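Iron-regulated outer membrane protein (Neisseria meningitidis, PDB 4B7O) is a TonB-dependent transporter of the meningococcal outer membrane that takes up iron, probably in siderophore-bound form. Local coordinates at residues A[225-230]-A[238-243]; A[613-618]-A[632-637]; A[639-644]-A[654-659]; A[658-663]-A[689-694]. One frame throughout, in Å; residues are numbered along the deposited sequence.

Contact 1: residues A[225-230]-A[238-243]; sequences EYEAGK and GKTVPY
Val-241 packs over one face of the Tyr-226 ring as two ends of one barrel loop meet. Its CB sits 4.1 Å from the centroid of that ring, a CH-pi contact displaced toward the rim, and CG2 comes within 3.4 Å of CE1 of Tyr-226. Because chi1 of Tyr-226 is 67°, CG stands between the backbone N and the carbonyl carbon, and the ring folds back toward the valine although its CB starts off the other way. The ring's hydroxyl is hydrogen-bonded to the carbonyl O of Pro-731.

Backbone bonds hold the two runs together around a single bridge, Glu-227 with Thr-240. Val-241 N donates to Tyr-226 O at 2.9 Å, while Ala-228 N reaches Lys-239 O only weakly. Thr-240 CA adds a CA-H...O contact to the same Tyr-226 oxygen.

Of the charged side chains, Glu-225 reaches along the facing run to Tyr-243, whose N is modelled as donating to OE2 at a separation too short to take at face value. Glu-227 and Lys-239 run together in one direction: OE1 of Glu-227 is 3.2 Å from CD of Lys-239 but 4.4 Å from NZ, too far for a salt bridge. Within these segments the loop closure between strands 212-223 and 246-259 leans on one good and one weak main-chain bond and the valine-tyrosine packing; the glutamate-lysine pair probably adds only a modest charge attraction.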
loop_
_atom_site.group_PDB
_atom_site.type_symbol
_atom_site.label_atom_id
_atom_site.label_comp_id
_atom_site.label_asym_id
_atom_site.label_seq_id
_atom_site.Cartn_x
_atom_site.Cartn_y
_atom_site.Cartn_z
ATOM N N GLU A 225 -5.521 7.880 -22.022
ATOM C CA GLU A 225 -6.435 6.838 -21.676
ATOM C C GLU A 225 -5.910 5.601 -22.335
ATOM O O GLU A 225 -5.437 5.648 -23.465
ATOM C CB GLU A 225 -7.823 7.176 -22.146
ATOM C CG GLU A 225 -8.568 8.214 -21.321
ATOM C CD GLU A 225 -9.967 8.467 -21.906
ATOM O OE1 GLU A 225 -10.165 8.144 -23.116
ATOM O OE2 GLU A 225 -10.879 8.951 -21.171
ATOM N N TYR A 226 -5.894 4.505 -21.596
ATOM C CA TYR A 226 -5.175 3.342 -22.069
ATOM C C TYR A 226 -6.188 2.463 -22.760
ATOM O O TYR A 226 -7.393 2.502 -22.475
ATOM C CB TYR A 226 -4.451 2.628 -20.880
ATOM C CG TYR A 226 -5.411 1.984 -19.855
ATOM C CD1 TYR A 226 -5.952 0.723 -20.100
ATOM C CD2 TYR A 226 -5.790 2.646 -18.676
ATOM C CE1 TYR A 226 -6.814 0.106 -19.211
ATOM C CE2 TYR A 226 -6.689 2.046 -17.771
ATOM C CZ TYR A 226 -7.201 0.764 -18.061
ATOM O OH TYR A 226 -8.108 0.112 -17.254
ATOM N N GLU A 227 -5.733 1.647 -23.671
ATOM C CA GLU A 227 -6.678 0.678 -24.170
ATOM C C GLU A 227 -6.402 -0.748 -23.724
ATOM O O GLU A 227 -5.264 -1.187 -23.635
ATOM C CB GLU A 227 -6.870 0.780 -25.675
ATOM C CG GLU A 227 -5.624 0.979 -26.487
ATOM C CD GLU A 227 -5.948 0.901 -27.972
ATOM O OE1 GLU A 227 -6.111 -0.228 -28.504
ATOM O OE2 GLU A 227 -6.068 1.969 -28.606
ATOM N N ALA A 228 -7.501 -1.437 -23.470
ATOM C CA ALA A 228 -7.548 -2.762 -22.950
ATOM C C ALA A 228 -7.309 -3.749 -24.053
ATOM O O ALA A 228 -7.067 -3.358 -25.189
ATOM C CB ALA A 228 -8.894 -2.970 -22.279
ATOM N N GLY A 229 -7.314 -5.037 -23.716
ATOM C CA GLY A 229 -6.944 -6.090 -24.675
ATOM C C GLY A 229 -7.985 -6.450 -25.737
ATOM O O GLY A 229 -9.155 -6.006 -25.692
ATOM N N LYS A 230 -7.545 -7.260 -26.694
ATOM C CA LYS A 230 -8.388 -7.722 -27.780
ATOM C C LYS A 230 -9.752 -8.033 -27.291
ATOM O O LYS A 230 -9.941 -9.018 -26.593
ATOM C CB LYS A 230 -7.828 -8.980 -28.417
ATOM C CG LYS A 230 -8.248 -9.110 -29.883
ATOM C CD LYS A 230 -7.931 -10.477 -30.517
ATOM C CE LYS A 230 -8.588 -10.587 -31.907
ATOM N NZ LYS A 230 -8.042 -11.656 -32.804
ATOM N N GLY A 238 -15.200 2.518 -28.566
ATOM C CA GLY A 238 -13.713 2.594 -28.576
ATOM C C GLY A 238 -13.005 1.473 -27.783
ATOM O O GLY A 238 -13.651 0.656 -27.086
ATOM N N LYS A 239 -11.680 1.441 -27.908
ATOM C CA LYS A 239 -10.805 0.498 -27.200
ATOM C C LYS A 239 -10.404 1.039 -25.843
ATOM O O LYS A 239 -10.100 0.271 -24.909
ATOM C CB LYS A 239 -9.523 0.285 -27.986
ATOM C CG LYS A 239 -9.723 -0.199 -29.407
ATOM C CD LYS A 239 -8.637 0.332 -30.355
ATOM C CE LYS A 239 -8.241 -0.758 -31.334
ATOM N NZ LYS A 239 -9.225 -1.876 -31.159
ATOM N N THR A 240 -10.360 2.367 -25.727
ATOM C CA THR A 240 -9.804 2.980 -24.525
ATOM C C THR A 240 -10.747 2.884 -23.328
ATOM O O THR A 240 -11.936 2.769 -23.492
ATOM C CB THR A 240 -9.433 4.440 -24.759
ATOM O OG1 THR A 240 -10.634 5.157 -25.043
ATOM C CG2 THR A 240 -8.460 4.605 -25.911
ATOM N N VAL A 241 -10.204 2.947 -22.114
ATOM C CA VAL A 241 -11.009 2.937 -20.913
ATOM C C VAL A 241 -11.222 4.421 -20.563
ATOM O O VAL A 241 -10.267 5.160 -20.263
ATOM C CB VAL A 241 -10.262 2.171 -19.786
ATOM C CG1 VAL A 241 -11.008 2.246 -18.462
ATOM C CG2 VAL A 241 -10.002 0.720 -20.188
ATOM N N PRO A 242 -12.467 4.892 -20.623
ATOM C CA PRO A 242 -12.703 6.347 -20.457
ATOM C C PRO A 242 -12.280 6.961 -19.073
ATOM O O PRO A 242 -12.489 6.339 -18.008
ATOM C CB PRO A 242 -14.198 6.479 -20.685
ATOM C CG PRO A 242 -14.518 5.304 -21.521
ATOM C CD PRO A 242 -13.670 4.182 -21.034
ATOM N N TYR A 243 -11.698 8.168 -19.109
ATOM C CA TYR A 243 -11.231 8.893 -17.895
ATOM C C TYR A 243 -10.182 8.119 -17.110
ATOM O O TYR A 243 -10.184 8.068 -15.890
ATOM C CB TYR A 243 -12.401 9.287 -16.996
ATOM C CG TYR A 243 -13.502 9.946 -17.807
ATOM C CD1 TYR A 243 -13.285 11.193 -18.411
ATOM C CD2 TYR A 243 -14.716 9.315 -18.010
ATOM C CE1 TYR A 243 -14.253 11.792 -19.187
ATOM C CE2 TYR A 243 -15.694 9.914 -18.784
ATOM C CZ TYR A 243 -15.463 11.153 -19.365
ATOM O OH TYR A 243 -16.421 11.763 -20.154
#

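Contact 2: residues A[613-618]-A[632-637]; sequences KPRFYD and GAQVGR
Pro-614 turns its ring onto the backbone of Ala-633, with CG 3.4 Å from Ala-633 O, and its CD passes near the amide end of Gln-634. The amide end meets Lys-613 and Arg-615 as well: Lys-613 passes it obliquely with the aliphatic part of its chain, and Arg-615 brings its guanidinium across with the two planes 70° apart. Gln-634 gets there by a bend. CG is anti to the backbone N (chi1 -177°), and the chain then turns at chi2 (60°), which swings the amide toward residues 613-615. The meeting of the amide with the guanidinium is too tight in the model to be read atom by atom.

Arg-615 folds back in its turn, and the CG of Lys-613 lies 3.5 Å above one face of its guanidinium, near the rim. NH1 is modelled as donating to the carbonyl of Pro-614, although the position of that nitrogen is uncertain. Here strand 603-618 of the transporter's beta-barrel meets the loop that leads on to the next strand, 638-647. On its other flank the strand pairs with strand 578-600, through backbone bonds from Arg-615 to Lys-588 and from Tyr-617 to Tyr-586. The plug domain inside the barrel takes part as well: Ala-633 is backbone-bonded to Gly-111, and Met-112 packs against both Pro-614 and Phe-616. Gly-632 takes a backbone conformation that is open to glycine and strained for other residues.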
loop_
_atom_site.group_PDB
_atom_site.type_symbol
_atom_site.label_atom_id
_atom_site.label_comp_id
_atom_site.label_asym_id
_atom_site.label_seq_id
_atom_site.Cartn_x
_atom_site.Cartn_y
_atom_site.Cartn_z
ATOM N N LYS A 613 -7.252 -17.465 1.209
ATOM C CA LYS A 613 -8.693 -17.720 1.344
ATOM C C LYS A 613 -9.372 -16.799 2.365
ATOM O O LYS A 613 -9.809 -17.267 3.376
ATOM C CB LYS A 613 -8.899 -19.161 1.745
ATOM C CG LYS A 613 -10.243 -19.728 1.418
ATOM C CD LYS A 613 -10.496 -20.885 2.367
ATOM C CE LYS A 613 -11.189 -22.057 1.681
ATOM N NZ LYS A 613 -12.649 -21.844 1.803
ATOM N N PRO A 614 -9.457 -15.481 2.083
ATOM C CA PRO A 614 -9.953 -14.513 3.038
ATOM C C PRO A 614 -11.451 -14.601 3.160
ATOM O O PRO A 614 -12.140 -14.592 2.166
ATOM C CB PRO A 614 -9.547 -13.186 2.445
ATOM C CG PRO A 614 -9.509 -13.442 0.988
ATOM C CD PRO A 614 -9.059 -14.855 0.827
ATOM N N ARG A 615 -11.925 -14.795 4.382
ATOM C CA ARG A 615 -13.330 -15.106 4.634
ATOM C C ARG A 615 -13.819 -14.227 5.759
ATOM O O ARG A 615 -13.173 -14.154 6.799
ATOM C CB ARG A 615 -13.494 -16.577 4.971
ATOM C CG ARG A 615 -13.515 -17.412 3.724
ATOM C CD ARG A 615 -14.335 -16.781 2.601
ATOM N NE ARG A 615 -14.378 -17.704 1.466
ATOM C CZ ARG A 615 -13.453 -17.777 0.494
ATOM N NH1 ARG A 615 -12.429 -16.953 0.487
ATOM N NH2 ARG A 615 -13.556 -18.678 -0.474
ATOM N N PHE A 616 -14.914 -13.503 5.521
ATOM C CA PHE A 616 -15.441 -12.509 6.493
ATOM C C PHE A 616 -16.745 -13.042 7.081
ATOM O O PHE A 616 -17.676 -13.313 6.317
ATOM C CB PHE A 616 -15.672 -11.180 5.781
ATOM C CG PHE A 616 -14.414 -10.401 5.521
ATOM C CD1 PHE A 616 -13.395 -10.918 4.712
ATOM C CD2 PHE A 616 -14.265 -9.115 6.048
ATOM C CE1 PHE A 616 -12.229 -10.205 4.478
ATOM C CE2 PHE A 616 -13.095 -8.376 5.823
ATOM C CZ PHE A 616 -12.077 -8.927 5.034
ATOM N N TYR A 617 -16.788 -13.248 8.403
ATOM C CA TYR A 617 -17.962 -13.889 9.067
ATOM C C TYR A 617 -18.772 -12.886 9.844
ATOM O O TYR A 617 -18.216 -12.169 10.707
ATOM C CB TYR A 617 -17.524 -14.933 10.086
ATOM C CG TYR A 617 -16.862 -16.115 9.493
ATOM C CD1 TYR A 617 -15.509 -16.059 9.122
ATOM C CD2 TYR A 617 -17.565 -17.284 9.281
ATOM C CE1 TYR A 617 -14.885 -17.147 8.561
ATOM C CE2 TYR A 617 -16.947 -18.395 8.717
ATOM C CZ TYR A 617 -15.606 -18.315 8.369
ATOM O OH TYR A 617 -14.945 -19.360 7.813
ATOM N N ASP A 618 -20.074 -12.868 9.582
ATOM C CA ASP A 618 -20.970 -11.823 10.102
ATOM C C ASP A 618 -21.486 -12.281 11.436
ATOM O O ASP A 618 -22.144 -13.318 11.515
ATOM C CB ASP A 618 -22.183 -11.676 9.162
ATOM C CG ASP A 618 -21.879 -10.875 7.885
ATOM O OD1 ASP A 618 -21.752 -9.624 7.949
ATOM O OD2 ASP A 618 -21.805 -11.500 6.807
ATOM N N GLY A 632 -10.894 -6.725 0.890
ATOM C CA GLY A 632 -10.086 -7.718 0.240
ATOM C C GLY A 632 -10.890 -8.333 -0.847
ATOM O O GLY A 632 -12.015 -7.880 -1.092
ATOM N N ALA A 633 -10.291 -9.337 -1.495
ATOM C CA ALA A 633 -10.916 -10.128 -2.544
ATOM C C ALA A 633 -10.394 -11.562 -2.437
ATOM O O ALA A 633 -9.227 -11.776 -2.018
ATOM C CB ALA A 633 -10.544 -9.572 -3.911
ATOM N N GLN A 634 -11.249 -12.524 -2.809
ATOM C CA GLN A 634 -10.784 -13.884 -3.171
ATOM C C GLN A 634 -10.079 -13.972 -4.558
ATOM O O GLN A 634 -10.736 -14.144 -5.597
ATOM C CB GLN A 634 -11.958 -14.874 -3.164
ATOM C CG GLN A 634 -11.561 -16.341 -3.450
ATOM C CD GLN A 634 -10.569 -16.879 -2.413
ATOM O OE1 GLN A 634 -9.322 -16.896 -2.629
ATOM N NE2 GLN A 634 -11.105 -17.285 -1.268
ATOM N N VAL A 635 -8.755 -13.829 -4.560
ATOM C CA VAL A 635 -7.930 -13.838 -5.764
ATOM C C VAL A 635 -7.726 -15.322 -6.122
ATOM O O VAL A 635 -7.796 -16.218 -5.248
ATOM C CB VAL A 635 -6.606 -13.062 -5.518
ATOM C CG1 VAL A 635 -5.772 -12.921 -6.789
ATOM C CG2 VAL A 635 -6.924 -11.645 -5.042
ATOM N N GLY A 636 -7.541 -15.601 -7.404
ATOM C CA GLY A 636 -7.363 -16.974 -7.856
ATOM C C GLY A 636 -5.900 -17.263 -7.618
ATOM O O GLY A 636 -5.110 -16.362 -7.358
ATOM N N ARG A 637 -5.524 -18.520 -7.645
ATOM C CA ARG A 637 -4.133 -18.841 -7.374
ATOM C C ARG A 637 -3.256 -18.093 -8.373
ATOM O O ARG A 637 -3.498 -18.163 -9.578
ATOM C CB ARG A 637 -3.930 -20.340 -7.558
ATOM C CG ARG A 637 -2.591 -20.839 -7.034
ATOM C CD ARG A 637 -2.738 -22.278 -6.625
ATOM N NE ARG A 637 -2.626 -23.110 -7.795
ATOM C CZ ARG A 637 -3.084 -24.344 -7.863
ATOM N NH1 ARG A 637 -3.709 -24.885 -6.834
ATOM N NH2 ARG A 637 -2.939 -25.016 -8.973
#

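Contact 3: residues A[639-644]-A[654-659]; sequences WTASLA and IGWRGR
Strands 639-644 and 654-659 run antiparallel, their axes 4.7 Å apart at 174°, with Ala-641 facing Gly-658 and Leu-643 facing Trp-656 as hydrogen-bonded pairs. Both pairs are joined in each direction; Trp-656 N to Leu-643 O is the straightest of the four bonds, at 168°.

On the face that carries Ala-641, Leu-643 and Trp-656, the indole does most of the packing. With CG anti to the backbone N (chi1 158°), it leans forward along its own strand over Gly-658 and across to the neighbour, so that CH2 rests 3.8 Å from the methyl of Ala-641 and CE3 lies 4.2 Å from Leu-643 CB. Gly-658 gives it this place: its backbone N lies 3.9 Å above one indole face, with no CB in the way of CZ2. Gly-655 lets Ala-644 come close, CA to CA 3.9 Å.

The other face carries the polar side chains, Thr-640, Ser-642, Arg-657 and Arg-659, beside Ala-644. Thr-640 and Arg-659 run alongside each other, CG2 of the threonine 3.8 Å from CG of the extended arginine. Their polar ends turn to the plug domain: Thr-640 OG1 to the Glu-91 carbonyl, Arg-659 to Lys-90 O and in a salt bridge to Asp-96. Glu-91 also takes Ser-642 OG and a salt bridge from Arg-657.

This beta hairpin of the barrel wall is flanked by strand 603-618 beside 638-647 and by strand 684-697 beside 652-665.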
loop_
_atom_site.group_PDB
_atom_site.type_symbol
_atom_site.label_atom_id
_atom_site.label_comp_id
_atom_site.label_asym_id
_atom_site.label_seq_id
_atom_site.Cartn_x
_atom_site.Cartn_y
_atom_site.Cartn_z
ATOM N N TRP A 639 0.369 -17.335 -10.232
ATOM C CA TRP A 639 1.664 -17.887 -10.605
ATOM C C TRP A 639 2.425 -16.826 -11.293
ATOM O O TRP A 639 1.866 -16.122 -12.102
ATOM C CB TRP A 639 1.531 -19.023 -11.606
ATOM C CG TRP A 639 0.701 -20.189 -11.125
ATOM C CD1 TRP A 639 -0.665 -20.270 -11.093
ATOM C CD2 TRP A 639 1.172 -21.470 -10.576
ATOM N NE1 TRP A 639 -1.070 -21.468 -10.587
ATOM C CE2 TRP A 639 -0.022 -22.242 -10.274
ATOM C CE3 TRP A 639 2.428 -22.023 -10.301
ATOM C CZ2 TRP A 639 0.033 -23.521 -9.721
ATOM C CZ3 TRP A 639 2.487 -23.320 -9.745
ATOM C CH2 TRP A 639 1.319 -24.052 -9.463
ATOM N N THR A 640 3.724 -16.731 -11.022
ATOM C CA THR A 640 4.561 -15.766 -11.675
ATOM C C THR A 640 5.778 -16.540 -12.077
ATOM O O THR A 640 6.072 -17.557 -11.451
ATOM C CB THR A 640 4.938 -14.557 -10.758
ATOM O OG1 THR A 640 5.226 -14.979 -9.427
ATOM C CG2 THR A 640 3.768 -13.621 -10.591
ATOM N N ALA A 641 6.493 -16.099 -13.115
ATOM C CA ALA A 641 7.764 -16.737 -13.470
ATOM C C ALA A 641 8.506 -15.766 -14.334
ATOM O O ALA A 641 7.886 -14.962 -15.028
ATOM C CB ALA A 641 7.544 -18.024 -14.263
ATOM N N SER A 642 9.833 -15.852 -14.354
ATOM C CA SER A 642 10.549 -15.139 -15.388
ATOM C C SER A 642 11.788 -15.864 -15.743
ATOM O O SER A 642 12.326 -16.633 -14.950
ATOM C CB SER A 642 10.915 -13.681 -14.995
ATOM O OG SER A 642 11.574 -13.631 -13.750
ATOM N N LEU A 643 12.287 -15.561 -16.929
ATOM C CA LEU A 643 13.534 -16.120 -17.364
ATOM C C LEU A 643 14.248 -15.018 -18.007
ATOM O O LEU A 643 13.674 -14.340 -18.837
ATOM C CB LEU A 643 13.243 -17.216 -18.373
ATOM C CG LEU A 643 14.446 -17.951 -18.913
ATOM C CD1 LEU A 643 15.220 -18.519 -17.713
ATOM C CD2 LEU A 643 13.943 -19.068 -19.834
ATOM N N ALA A 644 15.480 -14.768 -17.620
ATOM C CA ALA A 644 16.198 -13.656 -18.218
ATOM C C ALA A 644 17.655 -14.004 -18.454
ATOM O O ALA A 644 18.259 -14.691 -17.653
ATOM C CB ALA A 644 16.122 -12.430 -17.327
ATOM N N ILE A 654 17.907 -9.569 -21.797
ATOM C CA ILE A 654 16.617 -9.728 -22.345
ATOM C C ILE A 654 15.943 -10.753 -21.510
ATOM O O ILE A 654 16.608 -11.616 -20.909
ATOM C CB ILE A 654 16.687 -10.201 -23.788
ATOM C CG1 ILE A 654 17.409 -11.531 -23.873
ATOM C CG2 ILE A 654 17.477 -9.194 -24.610
ATOM C CD1 ILE A 654 17.129 -12.233 -25.176
ATOM N N GLY A 655 14.624 -10.669 -21.463
ATOM C CA GLY A 655 13.902 -11.620 -20.693
ATOM C C GLY A 655 12.437 -11.627 -20.945
ATOM O O GLY A 655 11.914 -10.779 -21.628
ATOM N N TRP A 656 11.789 -12.596 -20.333
ATOM C CA TRP A 656 10.388 -12.803 -20.441
ATOM C C TRP A 656 9.879 -12.804 -19.043
ATOM O O TRP A 656 10.581 -13.268 -18.136
ATOM C CB TRP A 656 10.147 -14.203 -21.054
ATOM C CG TRP A 656 8.796 -14.749 -20.741
ATOM C CD1 TRP A 656 7.604 -14.432 -21.359
ATOM C CD2 TRP A 656 8.434 -15.659 -19.658
ATOM N NE1 TRP A 656 6.578 -15.095 -20.772
ATOM C CE2 TRP A 656 7.018 -15.856 -19.753
ATOM C CE3 TRP A 656 9.133 -16.322 -18.676
ATOM C CZ2 TRP A 656 6.339 -16.681 -18.897
ATOM C CZ3 TRP A 656 8.435 -17.170 -17.838
ATOM C CH2 TRP A 656 7.068 -17.318 -17.926
ATOM N N ARG A 657 8.633 -12.362 -18.861
ATOM C CA ARG A 657 8.017 -12.352 -17.547
ATOM C C ARG A 657 6.552 -12.766 -17.688
ATOM O O ARG A 657 5.918 -12.479 -18.679
ATOM C CB ARG A 657 8.128 -10.954 -16.929
ATOM C CG ARG A 657 7.628 -10.890 -15.503
ATOM C CD ARG A 657 7.879 -9.554 -14.796
ATOM N NE ARG A 657 9.268 -9.380 -14.279
ATOM C CZ ARG A 657 10.189 -8.535 -14.797
ATOM N NH1 ARG A 657 9.937 -7.815 -15.873
ATOM N NH2 ARG A 657 11.391 -8.415 -14.261
ATOM N N GLY A 658 5.998 -13.458 -16.732
ATOM C CA GLY A 658 4.633 -13.872 -16.949
ATOM C C GLY A 658 3.892 -13.968 -15.657
ATOM O O GLY A 658 4.487 -14.228 -14.632
ATOM N N ARG A 659 2.583 -13.751 -15.706
ATOM C CA ARG A 659 1.796 -13.779 -14.518
ATOM C C ARG A 659 0.513 -14.433 -14.885
ATOM O O ARG A 659 -0.165 -13.987 -15.817
ATOM C CB ARG A 659 1.544 -12.362 -14.053
ATOM C CG ARG A 659 0.887 -12.307 -12.706
ATOM C CD ARG A 659 0.667 -10.879 -12.281
ATOM N NE ARG A 659 -0.257 -10.848 -11.152
ATOM C CZ ARG A 659 0.099 -10.891 -9.864
ATOM N NH1 ARG A 659 1.367 -10.968 -9.507
ATOM N NH2 ARG A 659 -0.832 -10.859 -8.929
#

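Contact 4: residues A[658-663]-A[689-694]; sequences GRYVQK and GVNDVF
The Tyr-660 ring lies flat over Gly-689: CA of the glycine is 3.6 Å from the ring centroid, only 9° off the normal, a CH-pi contact over the centre of the face. An aromatic ring laid over a glycine in a non-hydrogen-bonded antiparallel pair, here in the wall of the TonB-dependent receptor barrel, is the arrangement known as aromatic rescue of glycine. On that same face, nearer the rim, comes Val-690 N. The amide of Asn-691 approaches the hydroxyl end of the ring with its plane turned 71° from it. Gly-689 has no CB, so the ring can lie directly on its CA. The ring is brought over its neighbour by chi1 of -82°, which sets CG anti to the carbonyl carbon.

The two strands are neighbours in the wall, nearly antiparallel, with axes 4.8 Å apart. Gly-658 faces Asn-691 as a second non-hydrogen-bonded pair; between it and the Tyr-660 pair, Arg-659 and Val-690 form the hydrogen-bonded pair, joined in both directions.

Arg-659 and Val-690 turn to the opposite face from the tyrosine, where the long arginine chain leads away from strand 689-694 to the plug domain. Farther along, Asp-692 makes a salt bridge to Lys-90, so both strands meet the plug on this side. At Gly-658 the CA adds a CA-H...O contact, 3.2 Å from Val-690 O.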
loop_
_atom_site.group_PDB
_atom_site.type_symbol
_atom_site.label_atom_id
_atom_site.label_comp_id
_atom_site.label_asym_id
_atom_site.label_seq_id
_atom_site.Cartn_x
_atom_site.Cartn_y
_atom_site.Cartn_z
ATOM N N GLY A 658 5.998 -13.458 -16.732
ATOM C CA GLY A 658 4.633 -13.872 -16.949
ATOM C C GLY A 658 3.892 -13.968 -15.657
ATOM O O GLY A 658 4.487 -14.228 -14.632
ATOM N N ARG A 659 2.583 -13.751 -15.706
ATOM C CA ARG A 659 1.796 -13.779 -14.518
ATOM C C ARG A 659 0.513 -14.433 -14.885
ATOM O O ARG A 659 -0.165 -13.987 -15.817
ATOM C CB ARG A 659 1.544 -12.362 -14.053
ATOM C CG ARG A 659 0.887 -12.307 -12.706
ATOM C CD ARG A 659 0.667 -10.879 -12.281
ATOM N NE ARG A 659 -0.257 -10.848 -11.152
ATOM C CZ ARG A 659 0.099 -10.891 -9.864
ATOM N NH1 ARG A 659 1.367 -10.968 -9.507
ATOM N NH2 ARG A 659 -0.832 -10.859 -8.929
ATOM N N TYR A 660 0.179 -15.511 -14.188
ATOM C CA TYR A 660 -1.014 -16.228 -14.502
ATOM C C TYR A 660 -1.820 -16.320 -13.276
ATOM O O TYR A 660 -1.325 -16.725 -12.211
ATOM C CB TYR A 660 -0.683 -17.613 -15.038
ATOM C CG TYR A 660 -0.324 -17.619 -16.535
ATOM C CD1 TYR A 660 0.812 -16.930 -17.012
ATOM C CD2 TYR A 660 -1.119 -18.337 -17.482
ATOM C CE1 TYR A 660 1.145 -16.946 -18.368
ATOM C CE2 TYR A 660 -0.772 -18.362 -18.842
ATOM C CZ TYR A 660 0.353 -17.671 -19.260
ATOM O OH TYR A 660 0.700 -17.661 -20.568
ATOM N N VAL A 661 -3.077 -15.912 -13.385
ATOM C CA VAL A 661 -3.995 -16.146 -12.287
ATOM C C VAL A 661 -5.153 -17.024 -12.680
ATOM O O VAL A 661 -5.747 -16.869 -13.745
ATOM C CB VAL A 661 -4.319 -14.898 -11.425
ATOM C CG1 VAL A 661 -3.520 -13.687 -11.842
ATOM C CG2 VAL A 661 -5.805 -14.635 -11.239
ATOM N N GLN A 662 -5.404 -18.005 -11.833
ATOM C CA GLN A 662 -6.437 -18.993 -12.059
ATOM C C GLN A 662 -7.815 -18.413 -11.657
ATOM O O GLN A 662 -7.907 -17.414 -10.961
ATOM C CB GLN A 662 -6.114 -20.255 -11.242
ATOM C CG GLN A 662 -4.930 -20.981 -11.815
ATOM C CD GLN A 662 -4.734 -22.349 -11.201
ATOM O OE1 GLN A 662 -3.938 -22.524 -10.275
ATOM N NE2 GLN A 662 -5.420 -23.340 -11.754
ATOM N N LYS A 663 -8.859 -19.061 -12.127
ATOM C CA LYS A 663 -10.237 -18.707 -11.913
ATOM C C LYS A 663 -10.511 -18.700 -10.427
ATOM O O LYS A 663 -10.137 -19.602 -9.729
ATOM C CB LYS A 663 -11.078 -19.789 -12.629
ATOM C CG LYS A 663 -12.601 -19.641 -12.649
ATOM C CD LYS A 663 -13.238 -20.780 -13.463
ATOM C CE LYS A 663 -14.642 -21.130 -12.977
ATOM N NZ LYS A 663 -14.993 -22.573 -13.199
ATOM N N GLY A 689 -3.842 -15.017 -18.345
ATOM C CA GLY A 689 -2.428 -15.069 -18.460
ATOM C C GLY A 689 -1.891 -13.861 -19.158
ATOM O O GLY A 689 -2.346 -13.528 -20.251
ATOM N N VAL A 690 -0.896 -13.227 -18.530
ATOM C CA VAL A 690 -0.211 -12.068 -19.073
ATOM C C VAL A 690 1.276 -12.347 -19.294
ATOM O O VAL A 690 1.942 -12.847 -18.406
ATOM C CB VAL A 690 -0.413 -10.869 -18.124
ATOM C CG1 VAL A 690 0.296 -9.644 -18.653
ATOM C CG2 VAL A 690 -1.902 -10.573 -18.042
ATOM N N ASN A 691 1.793 -11.986 -20.459
ATOM C CA ASN A 691 3.172 -12.263 -20.803
ATOM C C ASN A 691 3.848 -10.998 -21.221
ATOM O O ASN A 691 3.262 -10.243 -21.996
ATOM C CB ASN A 691 3.265 -13.240 -21.962
ATOM C CG ASN A 691 2.973 -14.649 -21.550
ATOM O OD1 ASN A 691 1.865 -15.161 -21.785
ATOM N ND2 ASN A 691 3.965 -15.308 -20.932
ATOM N N ASP A 692 5.076 -10.772 -20.738
ATOM C CA ASP A 692 5.830 -9.538 -21.040
ATOM C C ASP A 692 7.199 -9.959 -21.562
ATOM O O ASP A 692 7.693 -11.026 -21.200
ATOM C CB ASP A 692 6.085 -8.676 -19.818
ATOM C CG ASP A 692 4.824 -8.285 -19.039
ATOM O OD1 ASP A 692 3.681 -8.436 -19.516
ATOM O OD2 ASP A 692 4.984 -7.760 -17.903
ATOM N N VAL A 693 7.838 -9.120 -22.360
ATOM C CA VAL A 693 9.259 -9.297 -22.611
ATOM C C VAL A 693 9.963 -7.944 -22.401
ATOM O O VAL A 693 9.360 -6.917 -22.542
ATOM C CB VAL A 693 9.489 -9.845 -24.016
ATOM C CG1 VAL A 693 8.802 -11.200 -24.182
ATOM C CG2 VAL A 693 8.925 -8.889 -25.038
ATOM N N PHE A 694 11.214 -7.927 -22.001
ATOM C CA PHE A 694 11.830 -6.649 -21.722
ATOM C C PHE A 694 13.294 -6.729 -22.057
ATOM O O PHE A 694 13.883 -7.812 -22.087
ATOM C CB PHE A 694 11.686 -6.335 -20.228
ATOM C CG PHE A 694 12.187 -7.441 -19.337
ATOM C CD1 PHE A 694 11.369 -8.517 -19.034
ATOM C CD2 PHE A 694 13.481 -7.425 -18.841
ATOM C CE1 PHE A 694 11.826 -9.562 -18.232
ATOM C CE2 PHE A 694 13.955 -8.470 -18.039
ATOM C CZ PHE A 694 13.125 -9.536 -17.741
#

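How the contacts relate
Contacts 3 and 4 are successive seams of the barrel wall: both use strand 652-665, share Gly-658 and Arg-659, and have centres 8 Å apart. Each pairs strands by regular backbone bonds, with glycines admitting an aromatic ring on one face and charged groups reaching the plug on the other. Contact 2 is more buried and less regular, a strand end against a loop, with a proline on a carbonyl and an amide near a guanidinium, the latter uncertain in detail; it meets contact 4 through Arg-637 O and Gln-662 N, a probable hydrogen bond. Contact 1 stands apart, its nearest atoms about 9 Å from contact 4, and holds a partly buried loop by a single bridge.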